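Local atomic coordinates of RING finger protein unkempt homolog (Mus musculus, PDB entry 5ELH), a protein that binds RNA in a sequence-specific way through clustered CCCH zinc fingers and represses translation, helping to establish and maintain the early shape of cortical neurons. Residues 58-63 with 78-83; 43-48 with 91-96; 51-56 with 129-134. All blocks are in the same frame, centred on the assembly; numbering follows the deposited sequence.

Interaction 1. Residues 58-63 with 78-83; sequences DVYCTK and PFLHRT. With ZN (zinc ion), chain E.
The Tyr60 ring is sandwiched between Leu80 and Arg82. Leu80 lies alongside Tyr60, pointing the same way, and sets CD2 over one face, 3.6 Å from the ring centroid. Across the opposite face the Arg82 side chain runs at about a right angle to the tyrosine, its guanidinium stacked flat with the planes 22° apart. Arg82 CZ stands 3.7 Å from the Tyr60 centroid, almost on the ring normal, a cation-pi contact; Arg82 NH2 lies nearest Tyr60 CG and NH1 nearest Tyr60 CZ. The Arg82 chain is bent at chi3 (-53°), which sets NE off the line of the preceding carbons. Tyr60 OH is hydrogen-bonded to Asp86. The backbones join in a single bridge: Leu80 N donates to Val59 O at 3.0 Å and Cys61 N to Leu80 O at 2.6 Å. Val59 CG2 meets Phe79 CD1 obliquely at 3.4 Å. With SG anti to its backbone N (chi1 -177°), Cys61 reaches the zinc ion at 2.2 Å, while His81 NE2 binds it at 2.1 Å. Cys71 and Cys77 complete the site. First cysteine and closing histidine thus meet in a CCCH (C3H1-type) zinc finger, where metal, backbone bridge and Tyr60 stack join the two loops.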
loop_
_atom_site.group_PDB
_atom_site.type_symbol
_atom_site.label_atom_id
_atom_site.label_comp_id
_atom_site.label_asym_id
_atom_site.label_seq_id
_atom_site.Cartn_x
_atom_site.Cartn_y
_atom_site.Cartn_z
ATOM N N ASP A 58 -0.966 14.578 -19.860
ATOM C CA ASP A 58 -0.558 14.994 -21.196
ATOM C C ASP A 58 0.235 16.301 -21.231
ATOM O O ASP A 58 1.206 16.403 -21.983
ATOM C CB ASP A 58 -1.791 15.101 -22.099
ATOM C CG ASP A 58 -2.434 13.752 -22.366
ATOM O OD1 ASP A 58 -1.701 12.822 -22.746
ATOM O OD2 ASP A 58 -3.663 13.615 -22.188
ATOM N N VAL A 59 -0.168 17.300 -20.447
ATOM C CA VAL A 59 0.511 18.595 -20.516
ATOM C C VAL A 59 1.595 18.719 -19.428
ATOM O O VAL A 59 1.321 18.683 -18.230
ATOM C CB VAL A 59 -0.480 19.811 -20.571
ATOM C CG1 VAL A 59 -1.913 19.384 -20.286
ATOM C CG2 VAL A 59 -0.038 20.946 -19.660
ATOM N N TYR A 60 2.836 18.829 -19.887
ATOM C CA TYR A 60 4.003 18.809 -19.009
ATOM C C TYR A 60 4.230 20.157 -18.309
ATOM O O TYR A 60 4.133 21.222 -18.920
ATOM C CB TYR A 60 5.256 18.418 -19.802
ATOM C CG TYR A 60 5.397 16.928 -20.074
ATOM C CD1 TYR A 60 5.950 16.072 -19.124
ATOM C CD2 TYR A 60 4.990 16.383 -21.283
ATOM C CE1 TYR A 60 6.088 14.706 -19.375
ATOM C CE2 TYR A 60 5.124 15.023 -21.541
ATOM C CZ TYR A 60 5.669 14.190 -20.584
ATOM O OH TYR A 60 5.800 12.841 -20.850
ATOM N N CYS A 61 4.532 20.082 -17.021
ATOM C CA CYS A 61 4.954 21.231 -16.224
ATOM C C CYS A 61 6.246 21.812 -16.770
ATOM O O CYS A 61 7.203 21.074 -16.980
ATOM C CB CYS A 61 5.188 20.745 -14.793
ATOM S SG CYS A 61 5.642 21.988 -13.550
ATOM N N THR A 62 6.298 23.126 -16.982
ATOM C CA THR A 62 7.548 23.766 -17.403
ATOM C C THR A 62 8.416 24.247 -16.229
ATOM O O THR A 62 9.574 24.612 -16.429
ATOM C CB THR A 62 7.292 24.948 -18.349
ATOM O OG1 THR A 62 6.397 25.874 -17.726
ATOM C CG2 THR A 62 6.689 24.459 -19.658
ATOM N N LYS A 63 7.873 24.226 -15.013
ATOM C CA LYS A 63 8.614 24.664 -13.822
ATOM C C LYS A 63 9.422 23.541 -13.163
ATOM O O LYS A 63 10.369 23.803 -12.423
ATOM C CB LYS A 63 7.655 25.242 -12.784
ATOM C CG LYS A 63 6.871 26.454 -13.263
ATOM C CD LYS A 63 5.851 26.877 -12.224
ATOM C CE LYS A 63 5.003 28.034 -12.717
ATOM N NZ LYS A 63 3.846 28.294 -11.816
ATOM N N PRO A 78 -0.857 20.975 -11.095
ATOM C CA PRO A 78 -1.820 20.280 -11.957
ATOM C C PRO A 78 -1.232 19.767 -13.263
ATOM O O PRO A 78 -1.974 19.233 -14.098
ATOM C CB PRO A 78 -2.859 21.355 -12.258
ATOM C CG PRO A 78 -2.091 22.628 -12.221
ATOM C CD PRO A 78 -1.002 22.439 -11.180
ATOM N N PHE A 79 0.075 19.920 -13.440
ATOM C CA PHE A 79 0.741 19.500 -14.659
ATOM C C PHE A 79 1.671 18.313 -14.432
ATOM O O PHE A 79 2.050 17.986 -13.307
ATOM C CB PHE A 79 1.511 20.667 -15.268
ATOM C CG PHE A 79 0.667 21.892 -15.487
ATOM C CD1 PHE A 79 -0.369 21.882 -16.403
ATOM C CD2 PHE A 79 0.910 23.048 -14.775
ATOM C CE1 PHE A 79 -1.146 22.995 -16.601
ATOM C CE2 PHE A 79 0.141 24.170 -14.976
ATOM C CZ PHE A 79 -0.886 24.142 -15.890
ATOM N N LEU A 80 2.028 17.685 -15.538
ATOM C CA LEU A 80 2.809 16.468 -15.537
ATOM C C LEU A 80 4.303 16.753 -15.383
ATOM O O LEU A 80 4.831 17.665 -16.013
ATOM C CB LEU A 80 2.545 15.762 -16.862
ATOM C CG LEU A 80 3.193 14.408 -17.093
ATOM C CD1 LEU A 80 2.729 13.404 -16.054
ATOM C CD2 LEU A 80 2.849 13.962 -18.499
ATOM N N HIS A 81 4.978 15.969 -14.543
ATOM C CA HIS A 81 6.414 16.112 -14.339
ATOM C C HIS A 81 7.169 15.038 -15.081
ATOM O O HIS A 81 6.812 13.863 -15.023
ATOM C CB HIS A 81 6.736 16.066 -12.850
ATOM C CG HIS A 81 6.154 17.218 -12.089
ATOM N ND1 HIS A 81 6.000 17.217 -10.718
ATOM C CD2 HIS A 81 5.674 18.409 -12.518
ATOM C CE1 HIS A 81 5.461 18.358 -10.337
ATOM N NE2 HIS A 81 5.251 19.101 -11.411
ATOM N N ARG A 82 8.200 15.459 -15.798
ATOM C CA ARG A 82 9.038 14.540 -16.546
ATOM C C ARG A 82 10.079 13.943 -15.604
ATOM O O ARG A 82 11.247 14.300 -15.623
ATOM C CB ARG A 82 9.695 15.255 -17.721
ATOM C CG ARG A 82 10.008 14.332 -18.885
ATOM C CD ARG A 82 10.697 15.078 -20.010
ATOM N NE ARG A 82 9.965 16.272 -20.437
ATOM C CZ ARG A 82 9.028 16.290 -21.381
ATOM N NH1 ARG A 82 8.673 15.174 -22.010
ATOM N NH2 ARG A 82 8.438 17.434 -21.693
ATOM N N THR A 83 9.617 13.045 -14.750
ATOM C CA THR A 83 10.485 12.338 -13.829
ATOM C C THR A 83 11.384 11.412 -14.633
ATOM O O THR A 83 11.156 11.205 -15.821
ATOM C CB THR A 83 9.647 11.529 -12.840
ATOM O OG1 THR A 83 8.831 10.591 -13.562
ATOM C CG2 THR A 83 8.748 12.453 -12.042
HETATM ZN ZN ZN E . 4.923 21.133 -11.612
HETATM O O HOH W 1 8.105 18.375 -16.413
#

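Interaction 2. Residues 43-48 with 91-96; sequences RRSIRR and YHLRYY
Ser45 lays its CB over the middle of the His92 ring, 3.5 Å from the centroid and 6° off the ring normal, a CH-pi contact on the imidazole face. Its hydroxyl sits between the backbone N and the carbonyl carbon (chi1 72°), from where OG accepts the Leu93 N-H at 2.9 Å in a fairly straight bond of 163°. The same oxygen touches Leu93 CG at 3.3 Å, and Leu93 CD1 comes to 3.6 Å from Ser45 O. A water 2.6 Å from Ser45 OG lies within hydrogen-bonding reach of Tyr91 O as well, a second link to the turn that follows helix 87-90. One small side chain thus serves two purposes, its carbon resting on an aromatic face and its oxygen satisfying a backbone amide. His92 O takes the amides of both Tyr95 and Tyr96. The imidazole is held at both nitrogens: His92 ND1 accepts in the ring plane from Arg94 N at 3.2 Å, and His92 NE2 is hydrogen-bonded to Tyr55 O. Since ND1 receives an N-H while NE2 faces a carbonyl oxygen, the ring is probably neutral with its proton on NE2, its rotation fixed by the two bonds.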
loop_
_atom_site.group_PDB
_atom_site.type_symbol
_atom_site.label_atom_id
_atom_site.label_comp_id
_atom_site.label_asym_id
_atom_site.label_seq_id
_atom_site.Cartn_x
_atom_site.Cartn_y
_atom_site.Cartn_z
ATOM N N ARG A 43 4.587 11.233 -8.212
ATOM C CA ARG A 43 3.351 11.430 -7.475
ATOM C C ARG A 43 2.285 10.478 -8.002
ATOM O O ARG A 43 2.117 10.339 -9.208
ATOM C CB ARG A 43 2.829 12.850 -7.683
ATOM C CG ARG A 43 3.777 13.957 -7.265
ATOM C CD ARG A 43 3.253 15.284 -7.761
ATOM N NE ARG A 43 3.333 15.405 -9.214
ATOM C CZ ARG A 43 2.671 16.305 -9.935
ATOM N NH1 ARG A 43 1.865 17.185 -9.345
ATOM N NH2 ARG A 43 2.817 16.332 -11.250
ATOM N N ARG A 44 1.564 9.838 -7.091
ATOM C CA ARG A 44 0.411 9.022 -7.445
ATOM C C ARG A 44 -0.601 9.896 -8.176
ATOM O O ARG A 44 -0.899 10.995 -7.714
ATOM C CB ARG A 44 -0.219 8.461 -6.172
ATOM C CG ARG A 44 -1.357 7.501 -6.421
ATOM C CD ARG A 44 -2.048 7.072 -5.128
ATOM N NE ARG A 44 -3.136 6.132 -5.413
ATOM C CZ ARG A 44 -3.975 5.638 -4.507
ATOM N NH1 ARG A 44 -3.867 5.991 -3.233
ATOM N NH2 ARG A 44 -4.925 4.785 -4.879
ATOM N N SER A 45 -1.097 9.438 -9.327
ATOM C CA SER A 45 -2.183 10.155 -10.004
ATOM C C SER A 45 -3.486 9.803 -9.302
ATOM O O SER A 45 -3.622 8.709 -8.756
ATOM C CB SER A 45 -2.250 9.844 -11.510
ATOM O OG SER A 45 -2.730 8.531 -11.787
ATOM N N ILE A 46 -4.436 10.739 -9.317
ATOM C CA ILE A 46 -5.643 10.661 -8.505
ATOM C C ILE A 46 -6.801 11.262 -9.288
ATOM O O ILE A 46 -6.677 12.369 -9.812
ATOM C CB ILE A 46 -5.530 11.541 -7.223
ATOM C CG1 ILE A 46 -4.236 11.273 -6.443
ATOM C CG2 ILE A 46 -6.748 11.353 -6.326
ATOM C CD1 ILE A 46 -4.191 9.954 -5.731
ATOM N N ARG A 47 -7.913 10.544 -9.370
ATOM C CA ARG A 47 -9.145 11.114 -9.922
ATOM C C ARG A 47 -9.922 11.733 -8.780
ATOM O O ARG A 47 -10.375 11.033 -7.874
ATOM C CB ARG A 47 -9.992 10.044 -10.625
ATOM C CG ARG A 47 -11.320 10.576 -11.191
ATOM C CD ARG A 47 -12.208 9.465 -11.748
ATOM N NE ARG A 47 -13.540 9.961 -12.121
ATOM C CZ ARG A 47 -14.581 10.050 -11.291
ATOM N NH1 ARG A 47 -14.466 9.685 -10.017
ATOM N NH2 ARG A 47 -15.748 10.515 -11.730
ATOM N N ARG A 48 -10.053 13.055 -8.810
ATOM C CA ARG A 48 -10.866 13.767 -7.838
ATOM C C ARG A 48 -12.351 13.399 -7.966
ATOM O O ARG A 48 -12.796 12.888 -8.991
ATOM C CB ARG A 48 -10.706 15.273 -8.044
ATOM C CG ARG A 48 -9.698 15.972 -7.157
ATOM C CD ARG A 48 -8.311 15.428 -7.256
ATOM N NE ARG A 48 -7.866 14.954 -5.950
ATOM C CZ ARG A 48 -6.769 15.350 -5.301
ATOM N NH1 ARG A 48 -5.937 16.258 -5.802
ATOM N NH2 ARG A 48 -6.506 14.808 -4.123
ATOM N N TYR A 91 2.728 5.561 -15.429
ATOM C CA TYR A 91 1.998 4.901 -14.350
ATOM C C TYR A 91 0.755 5.695 -13.951
ATOM O O TYR A 91 0.172 5.479 -12.889
ATOM C CB TYR A 91 2.925 4.630 -13.164
ATOM C CG TYR A 91 4.019 3.671 -13.579
ATOM C CD1 TYR A 91 5.207 4.143 -14.119
ATOM C CD2 TYR A 91 3.832 2.300 -13.507
ATOM C CE1 TYR A 91 6.195 3.287 -14.530
ATOM C CE2 TYR A 91 4.809 1.435 -13.916
ATOM C CZ TYR A 91 5.994 1.930 -14.433
ATOM O OH TYR A 91 6.989 1.076 -14.852
ATOM N N HIS A 92 0.345 6.583 -14.842
ATOM C CA HIS A 92 -0.869 7.377 -14.658
ATOM C C HIS A 92 -2.108 6.508 -14.873
ATOM O O HIS A 92 -2.097 5.567 -15.689
ATOM C CB HIS A 92 -0.871 8.537 -15.654
ATOM C CG HIS A 92 -1.716 9.705 -15.245
ATOM N ND1 HIS A 92 -3.096 9.667 -15.236
ATOM C CD2 HIS A 92 -1.373 10.958 -14.865
ATOM C CE1 HIS A 92 -3.564 10.839 -14.840
ATOM N NE2 HIS A 92 -2.540 11.643 -14.623
ATOM N N LEU A 93 -3.165 6.821 -14.129
ATOM C CA LEU A 93 -4.464 6.147 -14.263
ATOM C C LEU A 93 -4.977 6.137 -15.704
ATOM O O LEU A 93 -5.627 5.191 -16.138
ATOM C CB LEU A 93 -5.498 6.811 -13.347
ATOM C CG LEU A 93 -5.363 6.465 -11.861
ATOM C CD1 LEU A 93 -6.104 7.476 -10.991
ATOM C CD2 LEU A 93 -5.855 5.050 -11.599
ATOM N N ARG A 94 -4.633 7.177 -16.450
ATOM C CA ARG A 94 -5.056 7.343 -17.828
ATOM C C ARG A 94 -4.408 6.354 -18.785
ATOM O O ARG A 94 -5.029 5.934 -19.761
ATOM C CB ARG A 94 -4.723 8.764 -18.287
ATOM C CG ARG A 94 -4.923 9.025 -19.774
ATOM C CD ARG A 94 -6.371 8.832 -20.183
ATOM N NE ARG A 94 -6.574 9.142 -21.594
ATOM C CZ ARG A 94 -6.431 8.273 -22.587
ATOM N NH1 ARG A 94 -6.077 7.013 -22.341
ATOM N NH2 ARG A 94 -6.646 8.670 -23.836
ATOM N N TYR A 95 -3.158 6.001 -18.513
ATOM C CA TYR A 95 -2.336 5.290 -19.491
ATOM C C TYR A 95 -1.758 3.940 -19.068
ATOM O O TYR A 95 -1.507 3.089 -19.927
ATOM C CB TYR A 95 -1.198 6.192 -19.949
ATOM C CG TYR A 95 -1.644 7.318 -20.840
ATOM C CD1 TYR A 95 -2.317 7.055 -22.025
ATOM C CD2 TYR A 95 -1.383 8.643 -20.508
ATOM C CE1 TYR A 95 -2.718 8.062 -22.854
ATOM C CE2 TYR A 95 -1.790 9.675 -21.339
ATOM C CZ TYR A 95 -2.465 9.376 -22.507
ATOM O OH TYR A 95 -2.868 10.369 -23.355
ATOM N N TYR A 96 -1.545 3.721 -17.777
ATOM C CA TYR A 96 -0.896 2.487 -17.325
ATOM C C TYR A 96 -1.594 1.230 -17.859
ATOM O O TYR A 96 -2.797 1.048 -17.682
ATOM C CB TYR A 96 -0.833 2.452 -15.797
ATOM C CG TYR A 96 -0.179 1.225 -15.216
ATOM C CD1 TYR A 96 1.172 0.965 -15.412
ATOM C CD2 TYR A 96 -0.910 0.336 -14.449
ATOM C CE1 TYR A 96 1.769 -0.161 -14.872
ATOM C CE2 TYR A 96 -0.322 -0.791 -13.905
ATOM C CZ TYR A 96 1.016 -1.030 -14.114
ATOM O OH TYR A 96 1.583 -2.148 -13.567
HETATM O O HOH W 2 -1.194 6.596 -10.879
#

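Interaction 3. Residues 51-56 with 129-134; sequences GTFNYS and SPVYDI
Phe53 and Asp133 slide past each other in opposite directions, CD2 of the ring 3.8 Å from Asp133 CB, with ring and carboxylate planes 66° apart. Phe53 N donates to Asp133 OD2 at 3.1 Å, meeting the oxygen from above the carboxylate plane. At the far end of the ring, Phe53 CZ touches Val131 CG1 at 3.8 Å and approaches Val131 O at 3.3 Å, the carbonyl oxygen lying at the ring edge. Gly51 O accepts from Ile134 N at 2.9 Å, and a water bridges this oxygen to Tyr132 O. Gly51 sits close against Ile134, and its backbone angles suit glycine. Further out, the His92 ring packs edge-to-face with Phe53, and Arg135 forms a salt bridge to Asp133 OD2. Asp133, its CG anti to the backbone N (chi1 -175°), is also the N-cap of helix 134-142. An alanine at Asp133 would probably leave the Phe53 amide and the Arg135 charge without their mate and the helix start uncapped. One carboxylate therefore accepts the Phe53 amide, caps the helix and pairs with Arg135. The bonds of Asp133 and of Ile134 N fasten the start of helix 134-142 to residues 51-53, and Arg135 with the helix end is likely to favour the charged carboxylate.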
loop_
_atom_site.group_PDB
_atom_site.type_symbol
_atom_site.label_atom_id
_atom_site.label_comp_id
_atom_site.label_asym_id
_atom_site.label_seq_id
_atom_site.Cartn_x
_atom_site.Cartn_y
_atom_site.Cartn_z
ATOM N N GLY A 51 -14.256 14.427 -10.991
ATOM C CA GLY A 51 -13.937 13.787 -12.252
ATOM C C GLY A 51 -12.644 14.249 -12.907
ATOM O O GLY A 51 -12.238 13.691 -13.931
ATOM N N THR A 52 -11.994 15.261 -12.333
ATOM C CA THR A 52 -10.737 15.767 -12.882
ATOM C C THR A 52 -9.567 15.074 -12.182
ATOM O O THR A 52 -9.702 14.632 -11.051
ATOM C CB THR A 52 -10.603 17.299 -12.707
ATOM O OG1 THR A 52 -10.524 17.618 -11.313
ATOM C CG2 THR A 52 -11.801 18.023 -13.334
ATOM N N PHE A 53 -8.445 14.943 -12.875
ATOM C CA PHE A 53 -7.233 14.361 -12.288
ATOM C C PHE A 53 -6.489 15.403 -11.473
ATOM O O PHE A 53 -6.566 16.592 -11.775
ATOM C CB PHE A 53 -6.277 13.886 -13.372
ATOM C CG PHE A 53 -6.677 12.596 -14.023
ATOM C CD1 PHE A 53 -6.986 11.484 -13.263
ATOM C CD2 PHE A 53 -6.730 12.499 -15.398
ATOM C CE1 PHE A 53 -7.338 10.297 -13.865
ATOM C CE2 PHE A 53 -7.093 11.321 -16.006
ATOM C CZ PHE A 53 -7.402 10.219 -15.239
ATOM N N ASN A 54 -5.724 14.962 -10.475
ATOM C CA ASN A 54 -4.912 15.894 -9.700
ATOM C C ASN A 54 -3.879 16.571 -10.597
ATOM O O ASN A 54 -3.646 17.771 -10.482
ATOM C CB ASN A 54 -4.268 15.227 -8.483
ATOM C CG ASN A 54 -3.409 14.044 -8.851
ATOM O OD1 ASN A 54 -3.607 13.413 -9.894
ATOM N ND2 ASN A 54 -2.453 13.723 -7.987
ATOM N N TYR A 55 -3.301 15.816 -11.520
ATOM C CA TYR A 55 -2.456 16.395 -12.552
ATOM C C TYR A 55 -2.653 15.714 -13.902
ATOM O O TYR A 55 -3.009 14.534 -13.974
ATOM C CB TYR A 55 -0.978 16.362 -12.145
ATOM C CG TYR A 55 -0.358 14.980 -11.978
ATOM C CD1 TYR A 55 0.190 14.315 -13.053
ATOM C CD2 TYR A 55 -0.285 14.372 -10.728
ATOM C CE1 TYR A 55 0.779 13.068 -12.899
ATOM C CE2 TYR A 55 0.289 13.130 -10.562
ATOM C CZ TYR A 55 0.822 12.479 -11.655
ATOM O OH TYR A 55 1.401 11.232 -11.508
ATOM N N SER A 56 -2.395 16.475 -14.960
ATOM C CA SER A 56 -2.614 16.036 -16.331
ATOM C C SER A 56 -1.707 14.885 -16.738
ATOM O O SER A 56 -0.541 14.839 -16.352
ATOM C CB SER A 56 -2.371 17.210 -17.278
ATOM O OG SER A 56 -2.309 16.778 -18.621
ATOM N N SER A 129 -8.646 -0.879 -18.802
ATOM C CA SER A 129 -9.287 0.226 -19.480
ATOM C C SER A 129 -8.712 1.502 -18.900
ATOM O O SER A 129 -8.410 1.563 -17.707
ATOM C CB SER A 129 -10.793 0.181 -19.261
ATOM O OG SER A 129 -11.321 -1.073 -19.658
ATOM N N PRO A 130 -8.533 2.525 -19.743
ATOM C CA PRO A 130 -8.109 3.793 -19.160
ATOM C C PRO A 130 -9.126 4.369 -18.177
ATOM O O PRO A 130 -10.298 3.986 -18.183
ATOM C CB PRO A 130 -7.944 4.708 -20.382
ATOM C CG PRO A 130 -8.503 3.979 -21.535
ATOM C CD PRO A 130 -8.499 2.544 -21.213
ATOM N N VAL A 131 -8.644 5.243 -17.297
ATOM C CA VAL A 131 -9.506 6.144 -16.533
ATOM C C VAL A 131 -9.350 7.502 -17.203
ATOM O O VAL A 131 -8.234 7.950 -17.433
ATOM C CB VAL A 131 -9.072 6.249 -15.057
ATOM C CG1 VAL A 131 -9.780 7.417 -14.344
ATOM C CG2 VAL A 131 -9.342 4.944 -14.330
ATOM N N TYR A 132 -10.465 8.152 -17.518
ATOM C CA TYR A 132 -10.432 9.403 -18.249
ATOM C C TYR A 132 -10.848 10.561 -17.345
ATOM O O TYR A 132 -11.744 10.413 -16.510
ATOM C CB TYR A 132 -11.405 9.343 -19.425
ATOM C CG TYR A 132 -11.057 8.359 -20.529
ATOM C CD1 TYR A 132 -10.137 8.690 -21.512
ATOM C CD2 TYR A 132 -11.688 7.127 -20.615
ATOM C CE1 TYR A 132 -9.837 7.811 -22.543
ATOM C CE2 TYR A 132 -11.397 6.239 -21.647
ATOM C CZ TYR A 132 -10.474 6.591 -22.607
ATOM O OH TYR A 132 -10.166 5.719 -23.631
ATOM N N ASP A 133 -10.194 11.704 -17.530
ATOM C CA ASP A 133 -10.634 12.982 -16.952
ATOM C C ASP A 133 -12.001 13.349 -17.560
ATOM O O ASP A 133 -12.208 13.192 -18.767
ATOM C CB ASP A 133 -9.593 14.056 -17.281
ATOM C CG ASP A 133 -9.881 15.394 -16.619
ATOM O OD1 ASP A 133 -10.876 16.046 -16.996
ATOM O OD2 ASP A 133 -9.089 15.814 -15.748
ATOM N N ILE A 134 -12.929 13.817 -16.730
ATOM C CA ILE A 134 -14.269 14.173 -17.198
ATOM C C ILE A 134 -14.196 15.113 -18.411
ATOM O O ILE A 134 -15.042 15.039 -19.313
ATOM C CB ILE A 134 -15.145 14.788 -16.063
ATOM C CG1 ILE A 134 -16.581 15.067 -16.547
ATOM C CG2 ILE A 134 -14.514 16.059 -15.531
ATOM C CD1 ILE A 134 -17.375 13.828 -16.890
HETATM O O HOH W 3 -13.329 11.111 -14.580
#

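How the interactions relate
Each contact involves loops, interaction 3 also the start of the C-terminal helix, but they are joined by different means. Interaction 1, the largest by buried area, lies within one zinc finger and rests on metal coordination, a backbone bridge and ring stacking, with several of its residues exposed. Interaction 2, nearest the centre of the chain, is small and built round a buried serine and histidine. Interaction 3, farther out, rests on a helix-capping carboxylate and a backbone bond. Interactions 2 and 3 are only about 7 Å apart between centres and alternate along the chain; Ile46 O to Asn54 N, at 2.8 Å, ties them. Arg43 NH2 is hydrogen-bonded to Phe79 O and Ser56 N to Pro78 O, linking both to interaction 1.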